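Local coordinates for beta 1-3 glucanase (Clostridium beijerinckii NCIMB 8052, PDB 5H4E), which probably hydrolyses beta-1,3-glucan chains, as a beta-1,3-glucanase domain of glycoside hydrolase family 64, at residues A[165-170]-A[366-371]; A[8-13]-A[86-91]; A[197-202]-A[213-218]; A[207-212]-A[331-336]. One frame throughout, in Å; residues are numbered along the deposited sequence.

Interactions 1 and 2 belong to one mixed sheet of five strands. Their centres lie 10 Å apart. Strands 9-16 and 366-374 are neighbours in it, and Ile371 N is 2.7 Å from Gln12 O, a probable hydrogen bond. Interactions 3 and 4 lie on the opposite side of the chain's centre, with centres 8 Å apart. Their segments alternate along the chain. Phe216 N lies 2.8 Å from Pro209 O and Leu200 O lies 3.0 Å from Tyr207 N, both probable hydrogen bonds. The two groups do not touch: interactions 1 and 4 are about 18 Å apart at their nearest atoms.

Interaction 1 (A[165-170]-A[366-371]); sequences QLVGNS and PKYAII
Val167 faces both Lys367 and Tyr368, which makes a classic beta bulge between antiparallel strands 162-168 and 366-374 of the mixed sheet. Five backbone hydrogen bonds join the segments. Gln165 and Ile370 exchange two, and Val167 N donates to Tyr368 O at 2.8 Å. The bulge is gripped at one oxygen. Val167 O accepts from Lys367 N at 2.9 Å and from Tyr368 N at 3.2 Å, both in the carbonyl plane.

The apolar contacts fall on two faces of the sheet. On one, Leu166 CD1 meets Ala369 CB at 4.1 Å. Leu148 and Ile150 of strand 147-151 also pack on Leu166. On the other, Val167 and Tyr368 lie side by side and point the same way. Val167 CB sits over a face of the Tyr368 ring in a CH-pi contact, 3.9 Å from the centroid. Tyr368 CG lies between its backbone N and carbonyl carbon (chi1 67°), which helps bring the ring over Val167.

Asn169 closes the contact past the bulge. Its side chain crosses that of Lys367 at about a right angle and packs on it, with Asn169 OD1 3.4 Å from Lys367 CG. One water donates to Asn169 O and accepts from Lys367 NZ at 3.2 Å.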
loop_
_atom_site.group_PDB
_atom_site.type_symbol
_atom_site.label_atom_id
_atom_site.label_comp_id
_atom_site.label_asym_id
_atom_site.label_seq_id
_atom_site.Cartn_x
_atom_site.Cartn_y
_atom_site.Cartn_z
ATOM N N GLN A 165 15.737 -3.313 0.851
ATOM C CA GLN A 165 16.523 -4.491 0.495
ATOM C C GLN A 165 16.224 -5.617 1.465
ATOM O O GLN A 165 16.470 -5.480 2.656
ATOM C CB GLN A 165 18.020 -4.179 0.513
ATOM C CG GLN A 165 18.906 -5.424 0.302
ATOM C CD GLN A 165 20.384 -5.133 0.539
ATOM O OE1 GLN A 165 20.739 -4.090 1.089
ATOM N NE2 GLN A 165 21.251 -6.048 0.107
ATOM N N LEU A 166 15.706 -6.735 0.966
ATOM C CA LEU A 166 15.432 -7.871 1.828
ATOM C C LEU A 166 16.481 -8.940 1.587
ATOM O O LEU A 166 16.743 -9.323 0.434
ATOM C CB LEU A 166 14.024 -8.449 1.583
ATOM C CG LEU A 166 13.716 -9.739 2.360
ATOM C CD1 LEU A 166 13.780 -9.499 3.878
ATOM C CD2 LEU A 166 12.360 -10.341 1.965
ATOM N N VAL A 167 17.075 -9.414 2.677
ATOM C CA VAL A 167 18.154 -10.386 2.605
ATOM C C VAL A 167 17.760 -11.643 3.365
ATOM O O VAL A 167 17.455 -11.588 4.566
ATOM C CB VAL A 167 19.474 -9.818 3.192
ATOM C CG1 VAL A 167 20.586 -10.882 3.156
ATOM C CG2 VAL A 167 19.888 -8.548 2.446
ATOM N N GLY A 168 17.764 -12.770 2.666
ATOM C CA GLY A 168 17.416 -14.031 3.289
ATOM C C GLY A 168 18.625 -14.695 3.924
ATOM O O GLY A 168 19.758 -14.274 3.711
ATOM N N ASN A 169 18.374 -15.737 4.715
ATOM C CA ASN A 169 19.449 -16.500 5.338
ATOM C C ASN A 169 20.239 -17.378 4.379
ATOM O O ASN A 169 21.329 -17.843 4.725
ATOM C CB ASN A 169 18.882 -17.384 6.455
ATOM C CG ASN A 169 18.704 -16.631 7.756
ATOM O OD1 ASN A 169 19.638 -16.004 8.252
ATOM N ND2 ASN A 169 17.503 -16.692 8.319
ATOM N N SER A 170 19.700 -17.639 3.191
ATOM C CA SER A 170 20.318 -18.661 2.333
ATOM C C SER A 170 20.345 -18.342 0.843
ATOM O O SER A 170 20.304 -19.263 0.014
ATOM C CB SER A 170 19.606 -20.009 2.524
ATOM O OG SER A 170 18.255 -19.948 2.089
ATOM N N PRO A 366 13.869 -15.194 6.283
ATOM C CA PRO A 366 14.416 -13.835 6.309
ATOM C C PRO A 366 15.516 -13.666 7.353
ATOM O O PRO A 366 15.419 -14.242 8.440
ATOM C CB PRO A 366 13.191 -12.983 6.664
ATOM C CG PRO A 366 12.335 -13.901 7.462
ATOM C CD PRO A 366 12.508 -15.251 6.839
ATOM N N LYS A 367 16.542 -12.887 7.011
ATOM C CA LYS A 367 17.628 -12.538 7.927
ATOM C C LYS A 367 17.496 -11.088 8.370
ATOM O O LYS A 367 17.379 -10.794 9.565
ATOM C CB LYS A 367 18.979 -12.758 7.250
ATOM C CG LYS A 367 20.183 -12.654 8.163
ATOM C CD LYS A 367 21.447 -12.882 7.347
ATOM C CE LYS A 367 22.689 -12.916 8.209
ATOM N NZ LYS A 367 23.819 -13.555 7.463
ATOM N N TYR A 368 17.506 -10.176 7.404
ATOM C CA TYR A 368 17.294 -8.768 7.721
ATOM C C TYR A 368 16.826 -8.000 6.493
ATOM O O TYR A 368 16.934 -8.492 5.364
ATOM C CB TYR A 368 18.578 -8.132 8.291
ATOM C CG TYR A 368 19.723 -8.031 7.299
ATOM C CD1 TYR A 368 20.702 -9.023 7.234
ATOM C CD2 TYR A 368 19.840 -6.937 6.445
ATOM C CE1 TYR A 368 21.748 -8.937 6.340
ATOM C CE2 TYR A 368 20.889 -6.851 5.533
ATOM C CZ TYR A 368 21.837 -7.854 5.493
ATOM O OH TYR A 368 22.881 -7.775 4.600
ATOM N N ALA A 369 16.319 -6.786 6.726
ATOM C CA ALA A 369 16.024 -5.858 5.635
ATOM C C ALA A 369 16.633 -4.496 5.917
ATOM O O ALA A 369 16.749 -4.082 7.071
ATOM C CB ALA A 369 14.500 -5.728 5.403
ATOM N N ILE A 370 17.059 -3.819 4.855
ATOM C CA ILE A 370 17.491 -2.430 4.959
ATOM C C ILE A 370 16.399 -1.519 4.412
ATOM O O ILE A 370 15.954 -1.700 3.276
ATOM C CB ILE A 370 18.785 -2.136 4.161
ATOM C CG1 ILE A 370 19.938 -3.075 4.551
ATOM C CG2 ILE A 370 19.154 -0.659 4.296
ATOM C CD1 ILE A 370 20.381 -2.950 5.967
ATOM N N ILE A 371 15.968 -0.540 5.200
ATOM C CA ILE A 371 14.990 0.409 4.690
ATOM C C ILE A 371 15.700 1.720 4.398
ATOM O O ILE A 371 16.103 2.461 5.296
ATOM C CB ILE A 371 13.825 0.579 5.656
ATOM C CG1 ILE A 371 13.246 -0.815 5.951
ATOM C CG2 ILE A 371 12.745 1.476 5.044
ATOM C CD1 ILE A 371 12.234 -0.844 7.058
HETATM O O HOH W 1 23.059 -16.510 6.579
#

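Interaction 2 (A[8-13]-A[86-91]); sequences FVTLQV and YAYIPK
Leu11 N donates to Ala87 O at 2.7 Å, nearly straight at 167°. Ala87 N returns a bond to Leu11 O. Val9 and Ile89 form a second such pair, with Ile89 N to Val9 O at 2.8 Å. Thr10 and Tyr88, between them, are a non-hydrogen-bonded pair.

On the face of Leu11 and Ile89 the contact is apolar. The two side chains cross at about a right angle, and Leu11 CD1 meets Ile89 CG2 at 3.9 Å. Val9 CB packs on Ile89 CG1. Ile30 of strand 26-33 packs on Leu11, Ala87 and Ile89.

On the face of Thr10, Gln12, Tyr86 and Tyr88, oxygens approach carbon. Thr10 lies alongside Tyr88, with OG1 3.4 Å from Tyr88 CD1; this hydroxyl bonds to Pro3 O. Gln12 bends at chi2 (74°), and OE1 lies 3.6 Å from Tyr86 CB. Gln12 NE2 donates to Val13 O at 3.0 Å and bonds to Ser85 OG. Beyond the Val9-Ile89 pair Phe8 CE2 meets Pro90 CB at 4.0 Å, and Lys5 makes cation-pi contacts with Phe8 and Tyr88.

Hydrogen-bonded and non-hydrogen-bonded pairs alternate, as in a regular antiparallel strand pair, at one edge of the mixed sheet, with 86-92 an outermost strand within this chain.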
loop_
_atom_site.group_PDB
_atom_site.type_symbol
_atom_site.label_atom_id
_atom_site.label_comp_id
_atom_site.label_asym_id
_atom_site.label_seq_id
_atom_site.Cartn_x
_atom_site.Cartn_y
_atom_site.Cartn_z
ATOM N N PHE A 8 14.779 -13.486 15.538
ATOM C CA PHE A 8 14.201 -12.218 15.091
ATOM C C PHE A 8 14.667 -11.875 13.694
ATOM O O PHE A 8 15.627 -12.455 13.190
ATOM C CB PHE A 8 14.585 -11.080 16.039
ATOM C CG PHE A 8 13.971 -11.193 17.395
ATOM C CD1 PHE A 8 14.495 -12.069 18.338
ATOM C CD2 PHE A 8 12.866 -10.431 17.728
ATOM C CE1 PHE A 8 13.925 -12.182 19.601
ATOM C CE2 PHE A 8 12.290 -10.534 18.990
ATOM C CZ PHE A 8 12.821 -11.413 19.927
ATOM N N VAL A 9 13.964 -10.945 13.062
ATOM C CA VAL A 9 14.446 -10.287 11.849
ATOM C C VAL A 9 14.785 -8.843 12.208
ATOM O O VAL A 9 14.068 -8.198 12.974
ATOM C CB VAL A 9 13.402 -10.316 10.706
ATOM C CG1 VAL A 9 13.841 -9.422 9.544
ATOM C CG2 VAL A 9 13.173 -11.749 10.223
ATOM N N THR A 10 15.890 -8.341 11.687
ATOM C CA THR A 10 16.236 -6.949 11.928
ATOM C C THR A 10 15.836 -6.096 10.729
ATOM O O THR A 10 16.078 -6.469 9.578
ATOM C CB THR A 10 17.742 -6.789 12.213
ATOM O OG1 THR A 10 18.086 -7.579 13.357
ATOM C CG2 THR A 10 18.103 -5.325 12.472
ATOM N N LEU A 11 15.208 -4.959 11.016
ATOM C CA LEU A 11 14.906 -3.948 10.019
ATOM C C LEU A 11 15.797 -2.723 10.257
ATOM O O LEU A 11 15.638 -2.015 11.245
ATOM C CB LEU A 11 13.427 -3.579 10.087
ATOM C CG LEU A 11 12.466 -4.771 10.062
ATOM C CD1 LEU A 11 11.053 -4.296 10.272
ATOM C CD2 LEU A 11 12.577 -5.559 8.748
ATOM N N GLN A 12 16.753 -2.491 9.363
ATOM C CA GLN A 12 17.728 -1.422 9.546
ATOM C C GLN A 12 17.321 -0.183 8.761
ATOM O O GLN A 12 17.165 -0.257 7.548
ATOM C CB GLN A 12 19.117 -1.890 9.099
ATOM C CG GLN A 12 20.184 -0.797 9.094
ATOM C CD GLN A 12 20.622 -0.436 10.505
ATOM O OE1 GLN A 12 21.113 -1.287 11.252
ATOM N NE2 GLN A 12 20.412 0.815 10.887
ATOM N N VAL A 13 17.141 0.953 9.441
ATOM C CA VAL A 13 16.884 2.198 8.712
ATOM C C VAL A 13 18.212 2.755 8.212
ATOM O O VAL A 13 19.185 2.837 8.970
ATOM C CB VAL A 13 16.160 3.269 9.580
ATOM C CG1 VAL A 13 15.884 4.531 8.752
ATOM C CG2 VAL A 13 14.843 2.719 10.136
ATOM N N TYR A 86 17.719 0.784 14.106
ATOM C CA TYR A 86 17.200 -0.488 13.624
ATOM C C TYR A 86 16.096 -0.981 14.554
ATOM O O TYR A 86 16.038 -0.602 15.725
ATOM C CB TYR A 86 18.319 -1.529 13.538
ATOM C CG TYR A 86 19.034 -1.691 14.865
ATOM C CD1 TYR A 86 20.116 -0.880 15.191
ATOM C CD2 TYR A 86 18.590 -2.612 15.816
ATOM C CE1 TYR A 86 20.758 -0.997 16.427
ATOM C CE2 TYR A 86 19.226 -2.735 17.060
ATOM C CZ TYR A 86 20.310 -1.926 17.351
ATOM O OH TYR A 86 20.949 -2.040 18.564
ATOM N N ALA A 87 15.241 -1.843 14.020
ATOM C CA ALA A 87 14.207 -2.517 14.787
ATOM C C ALA A 87 14.374 -4.036 14.711
ATOM O O ALA A 87 14.833 -4.566 13.692
ATOM C CB ALA A 87 12.837 -2.114 14.275
ATOM N N TYR A 88 14.028 -4.728 15.791
ATOM C CA TYR A 88 13.870 -6.187 15.748
ATOM C C TYR A 88 12.400 -6.518 15.630
ATOM O O TYR A 88 11.595 -5.923 16.334
ATOM C CB TYR A 88 14.421 -6.860 17.008
ATOM C CG TYR A 88 15.878 -6.617 17.298
ATOM C CD1 TYR A 88 16.866 -7.227 16.531
ATOM C CD2 TYR A 88 16.269 -5.812 18.364
ATOM C CE1 TYR A 88 18.201 -7.034 16.805
ATOM C CE2 TYR A 88 17.609 -5.607 18.647
ATOM C CZ TYR A 88 18.566 -6.227 17.865
ATOM O OH TYR A 88 19.897 -6.037 18.117
ATOM N N ILE A 89 12.029 -7.451 14.752
ATOM C CA ILE A 89 10.658 -7.974 14.795
ATOM C C ILE A 89 10.650 -9.478 14.994
ATOM O O ILE A 89 11.538 -10.189 14.496
ATOM C CB ILE A 89 9.823 -7.642 13.506
ATOM C CG1 ILE A 89 10.528 -8.136 12.250
ATOM C CG2 ILE A 89 9.551 -6.153 13.402
ATOM C CD1 ILE A 89 9.591 -8.276 11.063
ATOM N N PRO A 90 9.654 -9.966 15.750
ATOM C CA PRO A 90 9.332 -11.385 15.846
ATOM C C PRO A 90 8.269 -11.673 14.804
ATOM O O PRO A 90 7.962 -10.755 14.040
ATOM C CB PRO A 90 8.782 -11.513 17.262
ATOM C CG PRO A 90 8.001 -10.241 17.416
ATOM C CD PRO A 90 8.785 -9.166 16.638
ATOM N N LYS A 91 7.727 -12.888 14.757
ATOM C CA LYS A 91 6.557 -13.159 13.921
ATOM C C LYS A 91 5.504 -12.088 14.217
ATOM O O LYS A 91 5.329 -11.697 15.373
ATOM C CB LYS A 91 5.992 -14.554 14.190
ATOM C CG LYS A 91 6.933 -15.705 13.865
ATOM C CD LYS A 91 7.078 -15.903 12.384
ATOM C CE LYS A 91 7.888 -17.173 12.074
ATOM N NZ LYS A 91 7.273 -18.398 12.673
#

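Interaction 3 (A[197-202]-A[213-218]); sequences FKSLVH and LGTFTA
Leu213 packs on His202 where a loop folds back over a type I beta turn, Lys198 to Val201. The turn lies by the short helix 195-198, and the loop leads toward helix 227-236. No direct hydrogen bond joins the segments; side-chain packing and two waters connect them.

The side chains of Leu213 and His202 cross at about a right angle, with Leu213 CD1 3.7 Å from His202 CE1. A water donates to Leu213 O at 2.8 Å and to Ser199 O. It is also hydrogen-bonded to His202 NE2 at 2.6 Å, in the plane of the imidazole at its edge. This one water ties Leu213 O to Ser199 O in the turn and to His202 NE2 just beyond it.

Gly214 offers its backbone to Leu200: Gly214 CA lies 3.6 Å from Leu200 CD2. The same methyl is near Thr215 N.

Thr215 carries its OG1 between the backbone N and the carbonyl carbon (chi1 55°), which places OG1 near Leu200 CD2 and a second water. That water donates to Thr215 OG1 at 2.7 Å and is bonded to Ser199 OG. Asn222 OD1 also bonds the threonine hydroxyl. Thr215 CG2 touches Ser199 OG.

Phe216 ends the contact. It packs on Phe197, and Tyr225 meets both rings edge-to-face. The Phe197 and Phe216 planes are 31° apart, an oblique pair. Phe216 CZ sits over the centre of the Phe197 ring, 3.6 Å from Phe197 CE1.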
loop_
_atom_site.group_PDB
_atom_site.type_symbol
_atom_site.label_atom_id
_atom_site.label_comp_id
_atom_site.label_asym_id
_atom_site.label_seq_id
_atom_site.Cartn_x
_atom_site.Cartn_y
_atom_site.Cartn_z
ATOM N N PHE A 197 -4.564 13.753 -13.906
ATOM C CA PHE A 197 -3.729 13.276 -12.805
ATOM C C PHE A 197 -2.758 14.304 -12.259
ATOM O O PHE A 197 -2.123 14.058 -11.236
ATOM C CB PHE A 197 -2.944 12.041 -13.250
ATOM C CG PHE A 197 -3.807 10.842 -13.454
ATOM C CD1 PHE A 197 -4.027 9.951 -12.416
ATOM C CD2 PHE A 197 -4.422 10.621 -14.676
ATOM C CE1 PHE A 197 -4.838 8.851 -12.587
ATOM C CE2 PHE A 197 -5.243 9.523 -14.859
ATOM C CZ PHE A 197 -5.446 8.632 -13.808
ATOM N N LYS A 198 -2.645 15.448 -12.930
ATOM C CA LYS A 198 -1.603 16.419 -12.600
ATOM C C LYS A 198 -1.788 17.086 -11.234
ATOM O O LYS A 198 -0.808 17.302 -10.513
ATOM C CB LYS A 198 -1.515 17.501 -13.689
ATOM C CG LYS A 198 -0.934 17.004 -15.011
ATOM C CD LYS A 198 -0.464 18.175 -15.873
ATOM C CE LYS A 198 0.175 17.698 -17.181
ATOM N NZ LYS A 198 -0.866 17.338 -18.158
ATOM N N SER A 199 -3.024 17.417 -10.869
ATOM C CA SER A 199 -3.228 18.181 -9.633
ATOM C C SER A 199 -3.208 17.286 -8.397
ATOM O O SER A 199 -3.462 17.749 -7.287
ATOM C CB SER A 199 -4.539 18.976 -9.681
ATOM O OG SER A 199 -5.682 18.138 -9.585
ATOM N N LEU A 200 -2.895 16.007 -8.584
ATOM C CA LEU A 200 -2.658 15.126 -7.441
ATOM C C LEU A 200 -1.403 15.565 -6.699
ATOM O O LEU A 200 -1.211 15.223 -5.531
ATOM C CB LEU A 200 -2.523 13.666 -7.894
ATOM C CG LEU A 200 -3.824 13.059 -8.420
ATOM C CD1 LEU A 200 -3.608 11.596 -8.904
ATOM C CD2 LEU A 200 -4.945 13.145 -7.379
ATOM N N VAL A 201 -0.548 16.313 -7.396
ATOM C CA VAL A 201 0.680 16.840 -6.823
ATOM C C VAL A 201 0.402 17.974 -5.847
ATOM O O VAL A 201 -0.204 18.982 -6.220
ATOM C CB VAL A 201 1.623 17.398 -7.908
ATOM C CG1 VAL A 201 2.889 17.971 -7.280
ATOM C CG2 VAL A 201 1.963 16.333 -8.906
ATOM N N HIS A 202 0.846 17.802 -4.605
ATOM C CA HIS A 202 0.882 18.898 -3.643
ATOM C C HIS A 202 2.333 19.103 -3.279
ATOM O O HIS A 202 3.184 18.317 -3.688
ATOM C CB HIS A 202 0.030 18.586 -2.399
ATOM C CG HIS A 202 -1.442 18.511 -2.685
ATOM N ND1 HIS A 202 -2.372 19.309 -2.051
ATOM C CD2 HIS A 202 -2.138 17.756 -3.570
ATOM C CE1 HIS A 202 -3.578 19.033 -2.514
ATOM N NE2 HIS A 202 -3.465 18.093 -3.436
ATOM N N LEU A 213 -6.460 13.921 -0.435
ATOM C CA LEU A 213 -7.004 15.056 -1.192
ATOM C C LEU A 213 -7.025 14.782 -2.701
ATOM O O LEU A 213 -7.110 15.704 -3.515
ATOM C CB LEU A 213 -6.197 16.327 -0.907
ATOM C CG LEU A 213 -6.080 16.764 0.557
ATOM C CD1 LEU A 213 -5.241 18.043 0.678
ATOM C CD2 LEU A 213 -7.459 16.963 1.195
ATOM N N GLY A 214 -6.949 13.506 -3.058
ATOM C CA GLY A 214 -7.030 13.088 -4.448
ATOM C C GLY A 214 -8.351 13.463 -5.107
ATOM O O GLY A 214 -9.390 13.558 -4.446
ATOM N N THR A 215 -8.307 13.633 -6.427
ATOM C CA THR A 215 -9.430 14.170 -7.181
ATOM C C THR A 215 -10.338 13.116 -7.808
ATOM O O THR A 215 -11.225 13.448 -8.605
ATOM C CB THR A 215 -8.924 15.087 -8.288
ATOM O OG1 THR A 215 -7.984 14.371 -9.104
ATOM C CG2 THR A 215 -8.236 16.309 -7.676
ATOM N N PHE A 216 -10.133 11.853 -7.451
ATOM C CA PHE A 216 -10.882 10.779 -8.092
ATOM C C PHE A 216 -11.891 10.139 -7.148
ATOM O O PHE A 216 -12.511 9.121 -7.476
ATOM C CB PHE A 216 -9.927 9.717 -8.647
ATOM C CG PHE A 216 -9.138 10.166 -9.860
ATOM C CD1 PHE A 216 -8.160 11.145 -9.754
ATOM C CD2 PHE A 216 -9.364 9.584 -11.101
ATOM C CE1 PHE A 216 -7.425 11.545 -10.854
ATOM C CE2 PHE A 216 -8.636 9.981 -12.222
ATOM C CZ PHE A 216 -7.659 10.958 -12.104
ATOM N N THR A 217 -12.068 10.741 -5.977
ATOM C CA THR A 217 -13.131 10.326 -5.084
ATOM C C THR A 217 -14.474 10.718 -5.693
ATOM O O THR A 217 -14.531 11.483 -6.666
ATOM C CB THR A 217 -13.000 10.962 -3.686
ATOM O OG1 THR A 217 -13.253 12.365 -3.788
ATOM C CG2 THR A 217 -11.603 10.746 -3.121
ATOM N N ALA A 218 -15.550 10.209 -5.101
ATOM C CA ALA A 218 -16.880 10.314 -5.681
ATOM C C ALA A 218 -17.348 11.758 -5.753
ATOM O O ALA A 218 -18.202 12.106 -6.561
ATOM C CB ALA A 218 -17.874 9.465 -4.875
HETATM O O HOH W 2 -5.811 15.634 -10.081
HETATM O O HOH W 3 -5.187 16.981 -5.080
#

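Interaction 4 (A[207-212]-A[331-336]); sequences YAPASG and NYFAKF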
loop_
_atom_site.group_PDB
_atom_site.type_symbol
_atom_site.label_atom_id
_atom_site.label_comp_id
_atom_site.label_asym_id
_atom_site.label_seq_id
_atom_site.Cartn_x
_atom_site.Cartn_y
_atom_site.Cartn_z
ATOM N N TYR A 207 -0.922 12.670 -4.006
ATOM C CA TYR A 207 -1.988 11.773 -3.588
ATOM C C TYR A 207 -2.292 10.761 -4.662
ATOM O O TYR A 207 -2.335 11.088 -5.840
ATOM C CB TYR A 207 -3.258 12.566 -3.237
ATOM C CG TYR A 207 -3.036 13.405 -2.004
ATOM C CD1 TYR A 207 -3.132 12.837 -0.745
ATOM C CD2 TYR A 207 -2.691 14.755 -2.100
ATOM C CE1 TYR A 207 -2.902 13.577 0.394
ATOM C CE2 TYR A 207 -2.447 15.508 -0.956
ATOM C CZ TYR A 207 -2.566 14.915 0.283
ATOM O OH TYR A 207 -2.336 15.648 1.427
ATOM N N ALA A 208 -2.484 9.515 -4.255
ATOM C CA ALA A 208 -3.102 8.559 -5.149
ATOM C C ALA A 208 -4.486 9.082 -5.543
ATOM O O ALA A 208 -5.073 9.917 -4.827
ATOM C CB ALA A 208 -3.178 7.184 -4.481
ATOM N N PRO A 209 -5.009 8.629 -6.699
ATOM C CA PRO A 209 -6.229 9.216 -7.281
ATOM C C PRO A 209 -7.411 9.379 -6.317
ATOM O O PRO A 209 -8.000 10.460 -6.252
ATOM C CB PRO A 209 -6.583 8.226 -8.391
ATOM C CG PRO A 209 -5.239 7.770 -8.893
ATOM C CD PRO A 209 -4.395 7.644 -7.614
ATOM N N ALA A 210 -7.764 8.328 -5.595
ATOM C CA ALA A 210 -8.921 8.413 -4.722
ATOM C C ALA A 210 -8.498 8.341 -3.267
ATOM O O ALA A 210 -9.246 7.860 -2.420
ATOM C CB ALA A 210 -9.914 7.322 -5.047
ATOM N N SER A 211 -7.294 8.821 -2.971
ATOM C CA SER A 211 -6.822 8.836 -1.589
ATOM C C SER A 211 -6.585 10.260 -1.123
ATOM O O SER A 211 -6.172 11.112 -1.915
ATOM C CB SER A 211 -5.534 8.013 -1.439
ATOM O OG SER A 211 -5.027 8.101 -0.112
ATOM N N GLY A 212 -6.854 10.520 0.158
ATOM C CA GLY A 212 -6.553 11.811 0.754
ATOM C C GLY A 212 -7.243 12.951 0.041
ATOM O O GLY A 212 -8.465 12.933 -0.108
ATOM N N ASN A 331 -4.707 3.840 -14.757
ATOM C CA ASN A 331 -4.163 4.432 -13.532
ATOM C C ASN A 331 -2.770 5.004 -13.805
ATOM O O ASN A 331 -1.757 4.374 -13.516
ATOM C CB ASN A 331 -4.133 3.406 -12.401
ATOM C CG ASN A 331 -3.967 4.048 -11.047
ATOM O OD1 ASN A 331 -3.257 5.034 -10.921
ATOM N ND2 ASN A 331 -4.634 3.499 -10.025
ATOM N N TYR A 332 -2.729 6.201 -14.376
ATOM C CA TYR A 332 -1.449 6.805 -14.763
ATOM C C TYR A 332 -0.588 7.202 -13.565
ATOM O O TYR A 332 0.635 7.292 -13.669
ATOM C CB TYR A 332 -1.706 8.008 -15.677
ATOM C CG TYR A 332 -2.152 7.546 -17.049
ATOM C CD1 TYR A 332 -1.230 6.995 -17.940
ATOM C CD2 TYR A 332 -3.487 7.596 -17.430
ATOM C CE1 TYR A 332 -1.616 6.550 -19.194
ATOM C CE2 TYR A 332 -3.890 7.161 -18.705
ATOM C CZ TYR A 332 -2.942 6.631 -19.571
ATOM O OH TYR A 332 -3.297 6.191 -20.832
ATOM N N PHE A 333 -1.227 7.421 -12.429
ATOM C CA PHE A 333 -0.494 7.536 -11.163
ATOM C C PHE A 333 0.338 6.251 -10.924
ATOM O O PHE A 333 1.559 6.311 -10.751
ATOM C CB PHE A 333 -1.479 7.809 -10.017
ATOM C CG PHE A 333 -0.871 7.760 -8.628
ATOM C CD1 PHE A 333 -0.838 6.567 -7.909
ATOM C CD2 PHE A 333 -0.359 8.912 -8.034
ATOM C CE1 PHE A 333 -0.286 6.509 -6.627
ATOM C CE2 PHE A 333 0.194 8.870 -6.742
ATOM C CZ PHE A 333 0.229 7.666 -6.040
ATOM N N ALA A 334 -0.317 5.096 -10.954
ATOM C CA ALA A 334 0.370 3.826 -10.715
ATOM C C ALA A 334 1.492 3.616 -11.725
ATOM O O ALA A 334 2.608 3.237 -11.364
ATOM C CB ALA A 334 -0.613 2.661 -10.778
ATOM N N LYS A 335 1.181 3.856 -12.992
ATOM C CA LYS A 335 2.162 3.680 -14.066
ATOM C C LYS A 335 3.413 4.529 -13.825
ATOM O O LYS A 335 4.534 4.055 -14.049
ATOM C CB LYS A 335 1.523 4.005 -15.415
ATOM C CG LYS A 335 2.488 4.093 -16.622
ATOM C CD LYS A 335 3.310 2.821 -16.889
ATOM C CE LYS A 335 3.971 2.886 -18.293
ATOM N NZ LYS A 335 4.894 1.726 -18.553
ATOM N N PHE A 336 3.244 5.763 -13.345
ATOM C CA PHE A 336 4.422 6.583 -13.056
ATOM C C PHE A 336 5.393 5.889 -12.078
ATOM O O PHE A 336 6.615 5.893 -12.291
ATOM C CB PHE A 336 4.041 7.964 -12.492
ATOM C CG PHE A 336 5.222 8.900 -12.407
ATOM C CD1 PHE A 336 5.912 9.069 -11.222
ATOM C CD2 PHE A 336 5.677 9.558 -13.543
ATOM C CE1 PHE A 336 7.026 9.908 -11.154
ATOM C CE2 PHE A 336 6.778 10.394 -13.487
ATOM C CZ PHE A 336 7.454 10.566 -12.292
#
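The Phe333 ring lies against Ala208, and Pro209 packs beside Phe333 CB and CG. The contact joins the loop after strand 206-207 to the first turn of helix 332-339. No hydrogen bond crosses it.

The main interaction is CH-pi. Ala208 CA lies over one face of the Phe333 ring, 3.6 Å from the centroid and offset toward the rim. The line to it is 14° off the ring normal. The bond from Phe333 CA to CB points toward the loop, and CG is anti to the backbone N (chi1 172°).

Apolar contacts extend this packing. Ala208 CB meets Phe333 CE1 at 3.7 Å. Pro209 approaches the inner end of the phenylalanine, with Pro209 CD 3.7 Å from Phe333 CG, and the two side chains cross obliquely. Phe197 also packs on both Pro209 and Phe333, so this contact continues into the neighbouring helix 195-198. Trp337 meets the Phe333 ring edge-to-face.

Polar bonds act within each segment. A type I beta turn runs from Ala208 to Ser211, and Ser211 N donates to Ala208 O. Asn331 is the N-cap of the helix: Asn331 OD1 accepts from Ala334 N at 2.9 Å, with the donor above the carbonyl plane. Asn331 OD1 also lies 3.9 Å from Pro209 CG. Asn331 ND2 is bonded to Asn308 OD1, which helps hold the capping amide in place.

Tyr207 O is 3.5 Å from Phe333 CE2. It is buried by the contact and has no polar partner in the model. The join thus rests on aromatic and aliphatic packing, at the cost of one buried carbonyl oxygen without a hydrogen bond.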